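Putative transcriptional regulator (Bacillus cytotoxicus NVH 391-98, PDB 3K4H) probably regulates transcription as a LacI-family DNA-binding protein, and holds a glucose-containing glycan in a periplasmic binding protein-like effector domain. Local coordinates at residues K132-I137 against P193-A198; K166-H171 against M187-P192; R68-I73 against Q91-V96; E56-V61 against D82-Y87; L240-V245 against K277-Q282. One frame throughout, in Å; residues are numbered along the deposited sequence.

Interaction 1 of 5, residues K132-I137 against P193-A198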
# COMPACT_ATOMS: atom_id res chain seq x y z
N LYS A 132 11.36 25.27 -2.05
CA LYS A 132 12.62 24.52 -2.02
C LYS A 132 13.11 24.34 -0.58
O LYS A 132 14.09 23.62 -0.34
CB LYS A 132 13.69 25.25 -2.82
CG LYS A 132 13.51 25.14 -4.32
CD LYS A 132 14.11 26.36 -5.03
CE LYS A 132 14.30 26.09 -6.53
NZ LYS A 132 13.08 25.46 -7.16
N GLN A 133 12.44 25.01 0.35
CA GLN A 133 12.79 24.97 1.76
C GLN A 133 11.50 24.60 2.49
O GLN A 133 10.65 25.45 2.81
CB GLN A 133 13.41 26.29 2.24
CG GLN A 133 14.15 27.06 1.14
CD GLN A 133 15.12 28.12 1.66
OE1 GLN A 133 16.31 28.09 1.33
NE2 GLN A 133 14.62 29.05 2.47
N ILE A 134 11.35 23.30 2.70
CA ILE A 134 10.11 22.68 3.14
C ILE A 134 10.40 21.95 4.45
O ILE A 134 11.35 21.18 4.53
CB ILE A 134 9.62 21.70 2.06
CG1 ILE A 134 9.43 22.45 0.72
CG2 ILE A 134 8.35 20.97 2.49
CD1 ILE A 134 9.46 21.56 -0.51
N ALA A 135 9.60 22.24 5.47
CA ALA A 135 9.74 21.66 6.80
C ALA A 135 8.60 20.70 7.12
O ALA A 135 7.50 20.78 6.54
CB ALA A 135 9.78 22.75 7.87
N PHE A 136 8.88 19.82 8.08
CA PHE A 136 8.02 18.71 8.45
C PHE A 136 7.85 18.86 9.93
O PHE A 136 8.83 19.13 10.65
CB PHE A 136 8.76 17.42 8.14
CG PHE A 136 8.22 16.21 8.81
CD1 PHE A 136 7.35 15.36 8.13
CD2 PHE A 136 8.58 15.90 10.12
CE1 PHE A 136 6.83 14.23 8.76
CE2 PHE A 136 8.08 14.79 10.77
CZ PHE A 136 7.20 13.94 10.10
N ILE A 137 6.61 18.73 10.40
CA ILE A 137 6.33 18.75 11.82
C ILE A 137 5.43 17.58 12.14
O ILE A 137 4.32 17.49 11.61
CB ILE A 137 5.56 19.98 12.25
CG1 ILE A 137 6.20 21.27 11.72
CG2 ILE A 137 5.40 19.99 13.78
CD1 ILE A 137 5.35 22.51 12.05
N PRO A 193 11.75 27.88 6.70
CA PRO A 193 11.13 27.26 5.54
C PRO A 193 10.09 28.18 4.95
O PRO A 193 9.59 29.05 5.64
CB PRO A 193 10.43 26.04 6.14
CG PRO A 193 10.12 26.43 7.56
CD PRO A 193 11.20 27.36 7.98
N THR A 194 9.74 27.97 3.68
CA THR A 194 8.60 28.68 3.10
C THR A 194 7.32 27.81 3.00
O THR A 194 6.23 28.32 2.88
CB THR A 194 8.93 29.28 1.72
OG1 THR A 194 9.14 28.24 0.77
CG2 THR A 194 10.17 30.11 1.78
N ALA A 195 7.47 26.49 3.04
CA ALA A 195 6.31 25.60 3.13
C ALA A 195 6.52 24.68 4.34
O ALA A 195 7.67 24.48 4.77
CB ALA A 195 6.11 24.80 1.84
N ILE A 196 5.41 24.17 4.88
CA ILE A 196 5.39 23.30 6.04
C ILE A 196 4.38 22.14 5.90
O ILE A 196 3.21 22.35 5.56
CB ILE A 196 5.06 24.11 7.30
CG1 ILE A 196 6.16 25.15 7.58
CG2 ILE A 196 4.84 23.20 8.49
CD1 ILE A 196 5.83 26.19 8.71
N MSE A 197 4.83 20.91 6.16
CA MSE A 197 3.91 19.79 6.22
C MSE A 197 3.71 19.34 7.66
O MSE A 197 4.65 19.00 8.35
CB MSE A 197 4.38 18.62 5.35
CG MSE A 197 3.37 17.47 5.23
SE MSE A 197 4.08 15.97 4.12
CE MSE A 197 4.96 14.97 5.55
N ALA A 198 2.46 19.37 8.09
CA ALA A 198 2.08 18.93 9.41
C ALA A 198 1.42 17.59 9.28
O ALA A 198 0.58 17.39 8.42
CB ALA A 198 1.14 19.91 10.00
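Q133 O is gripped by two backbone donors of the other segment, T194 N at 2.8 Å and A195 N at 3.4 Å, the second bond weak although almost straight at 172°. One carbonyl thus ties down the chain as it enters strand 195-198. Beyond this point the two strands run as a parallel ladder: A135 N gives to A195 O, M197 N reaches A135 O at 2.7 Å, and I137 N gives to M197 O at 2.8 Å. A135 therefore spends both of its main-chain polar atoms on residues flanking I196, the usual pattern of parallel strands.

Side chains alternate between the faces of the sheet. F136 and M197, a selenomethionine, share one face, where M197 CE meets the ring at its edge, 3.5 Å from F136 CD1. M197 extends with CG anti to the backbone N (chi1 -173°) and bends only at chi3, which swings the methyl to the rim of the ring. On the opposite face I137 CD1 rests 3.7 Å from I196 CG2; beta-branched residues suit the extended backbone. The small A135 lets the P193 ring come close, with A135 CB 3.7 Å from P193 CG.

These are inner strands of a Rossmann-like sheet, strand 169-171 continuing it beyond strand 134-138 and strand 223-227 beyond strand 195-198. Helices 144-159 and 115-128 cover the face of I134, F136 and M197, whereas L186 and A182 of helix 176-187 pack over A135 and I137.

Interaction 2 of 5, residues K166-H171 against M187-P192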
# COMPACT_ATOMS: atom_id res chain seq x y z
N LYS A 166 18.42 19.09 9.06
CA LYS A 166 17.97 18.53 10.32
C LYS A 166 17.06 19.50 11.08
O LYS A 166 16.19 19.09 11.86
CB LYS A 166 19.23 18.10 11.11
CG LYS A 166 19.21 18.21 12.63
CD LYS A 166 20.52 18.86 13.07
CE LYS A 166 21.03 18.35 14.44
NZ LYS A 166 22.49 18.66 14.61
N GLU A 167 17.23 20.80 10.84
CA GLU A 167 16.51 21.82 11.58
C GLU A 167 15.14 22.14 11.00
O GLU A 167 14.42 22.95 11.56
CB GLU A 167 17.36 23.10 11.85
CG GLU A 167 18.36 23.50 10.77
CD GLU A 167 19.65 22.67 10.79
OE1 GLU A 167 20.05 22.16 9.72
OE2 GLU A 167 20.27 22.53 11.87
N TYR A 168 14.80 21.47 9.89
CA TYR A 168 13.44 21.47 9.30
C TYR A 168 12.65 20.20 9.63
O TYR A 168 11.46 20.07 9.26
CB TYR A 168 13.50 21.60 7.76
CG TYR A 168 13.88 22.96 7.18
CD1 TYR A 168 14.25 24.03 8.00
CD2 TYR A 168 13.90 23.16 5.78
CE1 TYR A 168 14.61 25.26 7.45
CE2 TYR A 168 14.26 24.38 5.23
CZ TYR A 168 14.62 25.42 6.07
OH TYR A 168 14.97 26.65 5.54
N ILE A 169 13.19 19.34 10.45
CA ILE A 169 12.45 18.19 10.89
C ILE A 169 12.08 18.25 12.36
O ILE A 169 12.93 18.25 13.18
CB ILE A 169 13.29 16.99 10.71
CG1 ILE A 169 13.72 16.89 9.28
CG2 ILE A 169 12.52 15.81 11.00
CD1 ILE A 169 14.71 15.88 9.07
N LEU A 170 10.80 18.29 12.70
CA LEU A 170 10.33 18.47 14.06
C LEU A 170 9.44 17.43 14.62
O LEU A 170 8.54 17.01 13.98
CB LEU A 170 9.62 19.80 14.18
CG LEU A 170 10.59 20.87 13.80
CD1 LEU A 170 10.07 22.20 14.10
CD2 LEU A 170 11.74 20.54 14.63
N HIS A 171 9.71 16.98 15.82
CA HIS A 171 8.82 16.11 16.51
C HIS A 171 8.33 16.69 17.79
O HIS A 171 9.08 17.09 18.61
CB HIS A 171 9.54 14.82 16.76
CG HIS A 171 9.93 14.12 15.52
ND1 HIS A 171 9.04 13.40 14.77
CD2 HIS A 171 11.11 14.04 14.88
CE1 HIS A 171 9.66 12.90 13.73
NE2 HIS A 171 10.92 13.27 13.77
N MSE A 187 10.34 29.54 12.42
CA MSE A 187 10.39 30.95 12.09
C MSE A 187 11.54 31.68 12.80
O MSE A 187 11.89 32.80 12.44
CB MSE A 187 9.04 31.60 12.35
CG MSE A 187 8.18 31.75 11.11
SE MSE A 187 8.42 30.45 9.64
CE MSE A 187 8.50 31.80 8.21
N GLY A 188 12.16 31.01 13.76
CA GLY A 188 13.29 31.56 14.51
C GLY A 188 14.67 31.27 13.95
O GLY A 188 15.66 31.75 14.49
N LEU A 189 14.75 30.49 12.88
CA LEU A 189 16.02 30.16 12.23
C LEU A 189 16.51 31.32 11.39
O LEU A 189 15.76 32.25 11.12
CB LEU A 189 15.85 28.94 11.32
CG LEU A 189 15.39 27.58 11.87
CD1 LEU A 189 15.17 26.62 10.69
CD2 LEU A 189 16.38 27.01 12.86
N GLN A 190 17.77 31.25 10.97
CA GLN A 190 18.34 32.22 10.04
C GLN A 190 17.79 32.06 8.64
O GLN A 190 17.61 33.04 7.94
CB GLN A 190 19.86 32.10 9.97
CG GLN A 190 20.57 32.40 11.26
CD GLN A 190 22.05 32.66 11.02
OE1 GLN A 190 22.44 33.14 9.96
NE2 GLN A 190 22.87 32.35 12.01
N GLN A 191 17.52 30.82 8.22
CA GLN A 191 16.91 30.58 6.91
C GLN A 191 15.65 29.69 6.98
O GLN A 191 15.70 28.52 6.67
CB GLN A 191 17.98 30.13 5.89
CG GLN A 191 18.93 31.29 5.55
CD GLN A 191 20.19 30.91 4.78
OE1 GLN A 191 20.13 30.67 3.56
NE2 GLN A 191 21.34 30.89 5.46
N PRO A 192 14.51 30.27 7.41
CA PRO A 192 13.33 29.46 7.72
C PRO A 192 12.72 28.78 6.50
O PRO A 192 13.14 29.06 5.37
CB PRO A 192 12.34 30.47 8.34
CG PRO A 192 13.17 31.60 8.78
CD PRO A 192 14.27 31.69 7.73
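Y168 and L189 make the main apolar contact: L189 CD1 comes to the edge of the tyrosine ring, near its plane, 3.6 Å from Y168 CE1. The same methyl, L189 CD1, lies 3.8 Å from E167 O, while the other branch, L189 CD2, lies 4.2 Å from E167 CB. A leucine suits this place because its forked end can touch both the ring and the adjoining residue. Further along the ring, Y168 OH approaches the end of the loop and lies 3.0 Å from P192 O; its modelled approach to Q191 O is too short to be trusted.

E167 shows how a charged residue fits at a surface contact. Its CB bond points at the leucine, but the chain bends at chi2 (-78°) and the carboxylate leads away, so that of the side chain the aliphatic base makes the contact.

The two segments flank helix 176-187 of a beta-alpha-beta crossover: strand 169-171, the helix, then the loop 188-194 leading to strand 195-198, with strand 134-138 lying between the two strands in the sheet. The contact therefore brings the start of this unit against the loop after its helix.

Strand 134-138 and the residue before it position the tyrosine. Its main chain pairs with F136, and its side chain also touches Q133 and A135. Two residues further on, L170 packs on helix 176-187.

Interaction 3 of 5, residues R68-I73 against Q91-V96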
# COMPACT_ATOMS: atom_id res chain seq x y z
N ARG A 68 -11.25 -13.16 29.88
CA ARG A 68 -11.97 -14.05 28.94
C ARG A 68 -13.31 -13.48 28.43
O ARG A 68 -14.15 -14.23 27.92
CB ARG A 68 -12.23 -15.44 29.51
CG ARG A 68 -11.20 -16.00 30.44
CD ARG A 68 -9.94 -16.38 29.71
NE ARG A 68 -9.08 -17.17 30.58
CZ ARG A 68 -7.88 -16.78 31.02
NH1 ARG A 68 -7.19 -17.60 31.81
NH2 ARG A 68 -7.37 -15.61 30.64
N GLN A 69 -13.49 -12.17 28.54
CA GLN A 69 -14.72 -11.53 28.08
C GLN A 69 -14.51 -10.81 26.76
O GLN A 69 -15.48 -10.58 26.02
CB GLN A 69 -15.26 -10.54 29.13
CG GLN A 69 -15.43 -11.10 30.57
CD GLN A 69 -16.15 -12.43 30.61
OE1 GLN A 69 -17.13 -12.65 29.87
NE2 GLN A 69 -15.67 -13.34 31.45
N ILE A 70 -13.26 -10.44 26.45
CA ILE A 70 -12.97 -9.74 25.18
C ILE A 70 -12.54 -10.75 24.10
O ILE A 70 -11.62 -11.55 24.31
CB ILE A 70 -11.92 -8.61 25.35
CG1 ILE A 70 -12.29 -7.62 26.48
CG2 ILE A 70 -11.70 -7.87 24.07
CD1 ILE A 70 -13.81 -7.44 26.74
N GLY A 71 -13.23 -10.72 22.96
CA GLY A 71 -12.97 -11.63 21.87
C GLY A 71 -11.83 -11.18 20.99
O GLY A 71 -11.15 -12.01 20.37
N GLY A 72 -11.58 -9.87 20.91
CA GLY A 72 -10.56 -9.36 20.00
C GLY A 72 -10.20 -7.95 20.38
O GLY A 72 -10.93 -7.31 21.15
N ILE A 73 -9.09 -7.44 19.84
CA ILE A 73 -8.61 -6.10 20.22
C ILE A 73 -8.18 -5.35 18.99
O ILE A 73 -7.49 -5.92 18.14
CB ILE A 73 -7.42 -6.20 21.18
CG1 ILE A 73 -7.85 -6.71 22.55
CG2 ILE A 73 -6.72 -4.88 21.30
CD1 ILE A 73 -6.72 -6.89 23.56
N GLN A 91 0.44 -14.36 23.63
CA GLN A 91 -0.70 -15.04 24.23
C GLN A 91 -1.58 -15.59 23.12
O GLN A 91 -2.65 -16.17 23.38
CB GLN A 91 -1.48 -14.13 25.19
CG GLN A 91 -0.72 -13.64 26.46
CD GLN A 91 0.12 -14.72 27.17
OE1 GLN A 91 -0.29 -15.31 28.17
NE2 GLN A 91 1.32 -14.94 26.66
N ASN A 92 -1.12 -15.43 21.89
CA ASN A 92 -1.89 -15.78 20.71
C ASN A 92 -3.31 -15.18 20.70
O ASN A 92 -4.25 -15.84 20.30
CB ASN A 92 -1.96 -17.30 20.57
CG ASN A 92 -1.78 -17.76 19.15
OD1 ASN A 92 -0.81 -18.44 18.84
ND2 ASN A 92 -2.70 -17.38 18.26
N PHE A 93 -3.45 -13.93 21.13
CA PHE A 93 -4.76 -13.27 21.21
C PHE A 93 -5.08 -12.58 19.90
O PHE A 93 -4.19 -11.95 19.32
CB PHE A 93 -4.77 -12.25 22.35
CG PHE A 93 -6.15 -11.80 22.71
CD1 PHE A 93 -6.67 -10.62 22.17
CD2 PHE A 93 -6.93 -12.57 23.56
CE1 PHE A 93 -7.97 -10.21 22.48
CE2 PHE A 93 -8.22 -12.18 23.88
CZ PHE A 93 -8.75 -11.00 23.34
N PRO A 94 -6.35 -12.68 19.41
CA PRO A 94 -6.64 -12.06 18.12
C PRO A 94 -6.65 -10.54 18.18
O PRO A 94 -7.38 -9.96 18.99
CB PRO A 94 -8.05 -12.58 17.76
CG PRO A 94 -8.48 -13.44 18.84
CD PRO A 94 -7.55 -13.26 20.02
N PHE A 95 -5.85 -9.89 17.35
CA PHE A 95 -5.83 -8.44 17.29
C PHE A 95 -5.54 -7.89 15.90
O PHE A 95 -5.05 -8.59 15.02
CB PHE A 95 -4.82 -7.88 18.27
CG PHE A 95 -3.40 -7.99 17.79
CD1 PHE A 95 -2.65 -9.14 18.06
CD2 PHE A 95 -2.82 -6.95 17.07
CE1 PHE A 95 -1.35 -9.25 17.62
CE2 PHE A 95 -1.52 -7.05 16.62
CZ PHE A 95 -0.78 -8.21 16.89
N VAL A 96 -5.80 -6.59 15.73
CA VAL A 96 -5.64 -5.92 14.44
C VAL A 96 -5.04 -4.53 14.65
O VAL A 96 -5.39 -3.85 15.63
CB VAL A 96 -7.02 -5.78 13.75
CG1 VAL A 96 -7.03 -4.58 12.82
CG2 VAL A 96 -7.38 -7.04 13.00
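I73 and F95 pair as neighbouring parallel strands. I73 uses both its N-H and its carbonyl, bonding to P94 and V96, the residues on either side of F95: I73 N gives to P94 O at 3.2 Å, and V96 N gives to I73 O at 3.0 Å. Two CA-H...O contacts fill in the ladder, G72 CA to P94 O and F95 CA to I73 O.

The apolar contacts gather on F93. Its CG stands anti to the backbone N (chi1 -165°), and the side chain crosses I73 at about a right angle, F93 CE1 lying 3.5 Å from I73 CG1. F93 CE1 also lies 3.7 Å from G72 CA.

Ring carbons against carbonyls complete the set. I70 O sits at the edge of the F93 ring, near its plane, and P94 CG lies 3.4 Å from G71 O.

Strand 72-75, helix 83-90 and strand 95-98 form a beta-alpha-beta unit, and N92 ends its helix in a Schellman motif just before F93. The polar work across this contact is done by the main chain, while the side chains add hydrophobic fit; the in-plane placement of I70 O is consistent with a weakly favourable approach to the slightly positive ring edge.

Interaction 4 of 5, residues E56-V61 against D82-Y87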
# COMPACT_ATOMS: atom_id res chain seq x y z
N GLU A 56 -0.17 1.77 32.98
CA GLU A 56 -1.58 1.58 33.17
C GLU A 56 -2.30 1.04 31.97
O GLU A 56 -3.23 0.34 32.10
CB GLU A 56 -2.21 2.86 33.65
CG GLU A 56 -1.63 3.32 34.92
CD GLU A 56 -2.23 4.58 35.38
OE1 GLU A 56 -2.92 5.19 34.61
OE2 GLU A 56 -1.99 4.99 36.50
N ILE A 57 -1.90 1.44 30.79
CA ILE A 57 -2.52 0.95 29.57
C ILE A 57 -2.18 -0.53 29.35
O ILE A 57 -3.02 -1.31 28.88
CB ILE A 57 -2.11 1.77 28.35
CG1 ILE A 57 -2.73 3.16 28.43
CG2 ILE A 57 -2.61 1.15 27.08
CD1 ILE A 57 -2.31 4.07 27.32
N PHE A 58 -0.96 -0.92 29.71
CA PHE A 58 -0.57 -2.32 29.61
C PHE A 58 -1.48 -3.13 30.50
O PHE A 58 -2.21 -4.00 30.01
CB PHE A 58 0.89 -2.52 30.02
CG PHE A 58 1.41 -3.90 29.73
CD1 PHE A 58 1.72 -4.29 28.43
CD2 PHE A 58 1.57 -4.82 30.76
CE1 PHE A 58 2.19 -5.57 28.16
CE2 PHE A 58 2.03 -6.11 30.50
CZ PHE A 58 2.34 -6.49 29.21
N ASN A 59 -1.49 -2.82 31.80
CA ASN A 59 -2.39 -3.50 32.72
C ASN A 59 -3.79 -3.58 32.13
O ASN A 59 -4.44 -4.65 32.16
CB ASN A 59 -2.37 -2.85 34.10
CG ASN A 59 -0.95 -2.61 34.62
OD1 ASN A 59 0.03 -2.89 33.93
ND2 ASN A 59 -0.83 -2.08 35.85
N GLY A 60 -4.24 -2.48 31.53
CA GLY A 60 -5.55 -2.45 30.94
C GLY A 60 -5.78 -3.61 29.98
O GLY A 60 -6.80 -4.34 30.09
N VAL A 61 -4.84 -3.79 29.05
CA VAL A 61 -4.97 -4.79 27.99
C VAL A 61 -4.87 -6.19 28.58
O VAL A 61 -5.58 -7.11 28.16
CB VAL A 61 -3.89 -4.60 26.91
CG1 VAL A 61 -3.66 -5.90 26.14
CG2 VAL A 61 -4.24 -3.44 25.96
N ASP A 82 6.06 -1.92 20.79
CA ASP A 82 4.92 -1.89 21.63
C ASP A 82 4.94 -3.21 22.42
O ASP A 82 4.88 -4.31 21.83
CB ASP A 82 3.67 -1.75 20.77
CG ASP A 82 2.50 -1.20 21.53
OD1 ASP A 82 1.46 -1.01 20.88
OD2 ASP A 82 2.61 -0.92 22.75
N ARG A 83 5.10 -3.09 23.74
CA ARG A 83 4.90 -4.23 24.60
C ARG A 83 3.51 -4.82 24.32
O ARG A 83 3.36 -6.05 24.28
CB ARG A 83 4.94 -3.85 26.09
CG ARG A 83 6.18 -3.18 26.60
CD ARG A 83 5.80 -2.31 27.78
NE ARG A 83 5.40 -3.14 28.91
CZ ARG A 83 4.82 -2.71 30.04
NH1 ARG A 83 4.54 -1.43 30.24
NH2 ARG A 83 4.52 -3.59 30.97
N ILE A 84 2.50 -3.96 24.13
CA ILE A 84 1.13 -4.46 23.97
C ILE A 84 1.09 -5.55 22.91
O ILE A 84 0.52 -6.63 23.14
CB ILE A 84 0.09 -3.37 23.61
CG1 ILE A 84 0.15 -2.16 24.56
CG2 ILE A 84 -1.31 -3.95 23.64
CD1 ILE A 84 -0.45 -2.39 25.87
N ILE A 85 1.71 -5.27 21.76
CA ILE A 85 1.80 -6.24 20.68
C ILE A 85 2.62 -7.47 21.06
O ILE A 85 2.18 -8.58 20.75
CB ILE A 85 2.40 -5.65 19.39
CG1 ILE A 85 1.50 -4.55 18.85
CG2 ILE A 85 2.56 -6.75 18.30
CD1 ILE A 85 2.02 -3.95 17.54
N GLN A 86 3.77 -7.30 21.72
CA GLN A 86 4.56 -8.46 22.18
C GLN A 86 3.67 -9.35 23.02
O GLN A 86 3.71 -10.57 22.90
CB GLN A 86 5.83 -8.08 22.98
CG GLN A 86 7.20 -8.20 22.24
CD GLN A 86 7.44 -9.55 21.49
OE1 GLN A 86 7.51 -9.58 20.25
NE2 GLN A 86 7.60 -10.65 22.25
N TYR A 87 2.83 -8.73 23.84
CA TYR A 87 1.99 -9.47 24.74
C TYR A 87 0.96 -10.26 23.98
O TYR A 87 0.82 -11.47 24.18
CB TYR A 87 1.30 -8.56 25.76
CG TYR A 87 0.31 -9.31 26.63
CD1 TYR A 87 -1.05 -9.28 26.35
CD2 TYR A 87 0.76 -10.09 27.71
CE1 TYR A 87 -1.96 -10.00 27.14
CE2 TYR A 87 -0.14 -10.81 28.50
CZ TYR A 87 -1.50 -10.76 28.22
OH TYR A 87 -2.40 -11.46 28.99
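Two neighbouring helices of the alpha/beta lobe, 54-66 and 83-90, meet through F58 and R83. The guanidinium of R83 lies flat over one face of the phenyl ring, their planes 19° apart, and R83 CZ is 3.9 Å from the F58 ring centroid, a cation-pi stack. R83 NH2 stands over the ring toward its rim, 3.2 Å from F58 CD2. An arginine suits this exposed position: the chain bends at chi3 to turn NE toward F58, and the guanidinium lies over the ring while R83 NH1 makes a salt bridge to E54 of the partner helix.

F58 reaches across with CG anti to the backbone N (chi1 -171°). I84 CD1 tucks against its base, 3.7 Å from F58 CA, and Y87 CB comes to 3.9 Å from F58 CE1. The Y87 ring itself is set obliquely to that of F58.

In chain order the helices flank strand 72-75, one before it and one after, and the short segments run nearly parallel, 22° apart with axes 10.3 Å from each other. Their inner side chains turn to the sheet: V61 packs on I73 and I84 on L75.

V61 and I84 cross obliquely, V61 CG2 lying 3.8 Å from I84 CG2; these branched aliphatic groups suit the buried side of the helix pair. D82 occupies the N-cap position, where D82 OD2 accepts a weak bond from I84 N at 3.3 Å.

Interaction 5 of 5, residues L240-V245 against K277-Q282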
# COMPACT_ATOMS: atom_id res chain seq x y z
N LEU A 240 -7.68 25.12 5.76
CA LEU A 240 -6.47 24.33 5.58
C LEU A 240 -6.44 23.27 4.54
O LEU A 240 -7.26 22.43 4.54
CB LEU A 240 -6.28 23.56 6.83
CG LEU A 240 -5.17 23.76 7.81
CD1 LEU A 240 -5.32 22.64 8.72
CD2 LEU A 240 -3.92 23.63 7.15
N SER A 241 -5.42 23.26 3.71
CA SER A 241 -5.22 22.15 2.83
C SER A 241 -4.83 21.01 3.67
O SER A 241 -4.03 21.14 4.53
CB SER A 241 -4.10 22.49 1.91
OG SER A 241 -4.39 23.67 1.29
N THR A 242 -5.37 19.86 3.40
CA THR A 242 -5.19 18.78 4.31
C THR A 242 -5.35 17.50 3.59
O THR A 242 -5.98 17.48 2.60
CB THR A 242 -6.24 18.92 5.33
OG1 THR A 242 -5.86 18.24 6.50
CG2 THR A 242 -7.41 18.35 4.83
N VAL A 243 -4.86 16.41 4.09
CA VAL A 243 -5.09 15.22 3.34
C VAL A 243 -6.15 14.44 4.02
O VAL A 243 -6.00 14.13 5.15
CB VAL A 243 -3.90 14.34 3.39
CG1 VAL A 243 -4.17 13.07 2.77
CG2 VAL A 243 -2.75 14.96 2.77
N ASP A 244 -7.22 14.11 3.31
CA ASP A 244 -8.29 13.33 3.86
C ASP A 244 -7.82 11.96 3.76
O ASP A 244 -7.33 11.55 2.78
CB ASP A 244 -9.59 13.48 3.13
CG ASP A 244 -10.72 12.84 3.84
OD1 ASP A 244 -10.57 11.71 4.27
OD2 ASP A 244 -11.75 13.47 4.01
N VAL A 245 -7.97 11.25 4.82
CA VAL A 245 -7.29 10.02 5.09
C VAL A 245 -8.38 9.00 5.46
O VAL A 245 -8.10 7.87 5.82
CB VAL A 245 -6.28 10.33 6.21
CG1 VAL A 245 -6.72 9.80 7.57
CG2 VAL A 245 -4.91 9.89 5.84
N LYS A 277 -6.90 11.39 0.09
CA LYS A 277 -7.13 12.43 -0.91
C LYS A 277 -6.55 13.75 -0.43
O LYS A 277 -6.88 14.22 0.65
CB LYS A 277 -8.62 12.62 -1.12
CG LYS A 277 -9.00 12.90 -2.53
CD LYS A 277 -10.26 13.73 -2.58
CE LYS A 277 -10.77 13.91 -4.02
NZ LYS A 277 -11.86 12.91 -4.18
N LEU A 278 -5.71 14.36 -1.24
CA LEU A 278 -5.20 15.67 -0.91
C LEU A 278 -6.23 16.75 -1.25
O LEU A 278 -6.56 16.94 -2.43
CB LEU A 278 -3.91 15.88 -1.67
CG LEU A 278 -3.31 17.27 -1.64
CD1 LEU A 278 -2.95 17.72 -0.22
CD2 LEU A 278 -2.11 17.15 -2.51
N LEU A 279 -6.76 17.44 -0.27
CA LEU A 279 -7.69 18.48 -0.54
C LEU A 279 -7.00 19.76 -0.48
O LEU A 279 -6.60 20.15 0.56
CB LEU A 279 -8.70 18.58 0.55
CG LEU A 279 -9.38 17.31 0.92
CD1 LEU A 279 -10.24 17.59 2.02
CD2 LEU A 279 -10.14 16.91 -0.23
N LYS A 280 -6.90 20.47 -1.58
CA LYS A 280 -6.24 21.72 -1.53
C LYS A 280 -7.26 22.74 -1.27
O LYS A 280 -8.15 22.92 -2.03
CB LYS A 280 -5.59 21.98 -2.85
CG LYS A 280 -5.39 20.77 -3.62
CD LYS A 280 -4.21 20.86 -4.51
CE LYS A 280 -4.11 19.61 -5.27
NZ LYS A 280 -2.96 19.59 -6.12
N ARG A 281 -7.17 23.38 -0.13
CA ARG A 281 -8.10 24.41 0.15
C ARG A 281 -7.43 25.74 -0.04
O ARG A 281 -7.09 26.10 -1.11
CB ARG A 281 -8.64 24.26 1.56
CG ARG A 281 -9.12 22.87 1.91
CD ARG A 281 -10.35 22.83 2.80
NE ARG A 281 -10.26 21.89 3.90
CZ ARG A 281 -11.08 20.88 4.09
NH1 ARG A 281 -10.92 20.09 5.11
NH2 ARG A 281 -12.05 20.66 3.27
N GLN A 282 -7.28 26.48 1.03
CA GLN A 282 -6.65 27.78 0.97
C GLN A 282 -5.29 28.13 1.54
O GLN A 282 -4.98 29.25 1.64
CB GLN A 282 -7.69 28.80 1.30
CG GLN A 282 -8.67 28.79 0.20
CD GLN A 282 -10.05 28.91 0.64
OE1 GLN A 282 -10.43 29.92 1.17
NE2 GLN A 282 -10.84 27.88 0.41
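R281 runs its side chain past L240 O. R281 CB lies beside that oxygen, R281 CG comes to 3.3 Å from L240 O, and R281 CD continues alongside. R281 NE then gives L240 O a hydrogen bond of 3.1 Å, the donor standing above the carbonyl plane. CG is set anti to the carbonyl carbon (chi1 -49°), and the chain, bent at chi2 and chi3, runs past the oxygen. At the tip R281 NH1 lies 3.9 Å from T242 CG2 and bonds to N229 OD1 and S233 OG, while L279 CD1 sits over one face of the guanidinium. Arginine suits this place because its long chain can reach past L240 O and still offer donors at its tip.

At the other end of the residue, R281 N gives to S241 OG at 3.1 Å, a short polar side chain extending the pairing just past the strand. The ladder proper is antiparallel: T242 with L279 and D244 with K277 are hydrogen-bonded pairs, and D244 N reaches K277 O at 2.7 Å. V243 and L278 form the non-hydrogen-bonded pair between them, V243 CG2 lying 4.1 Å from L278 CD1.

Within the chain, strand 277-279 is the outermost strand, the antiparallel member of an otherwise parallel sheet, beyond strand 241-244. V243 and L278 pack on V122 of helix 115-128 and on strand 223-227; on the opposite face T242 OG1 bonds to D201, and D244 OD2 to N229.

How the interactions relate
From the N terminus, interaction 4 opens first with 56-61 and interaction 3 with 68-73; interaction 4 closes at 82-87 before interaction 3 closes at 91-96, so the two cross. They touch, F95 meeting I85 and I73 meeting V61, and join helices and strands of one lobe. In the second lobe interaction 1 closes a long loop between 132-137 and 193-198, with interaction 2 nested inside it, and F136 pairs with Y168 and L170. Interaction 5 follows in series, at the far edge of the same sheet, its centre about 16 Å from that of interaction 1. The centres of interactions 1 and 3, in different lobes, are about 41 Å apart.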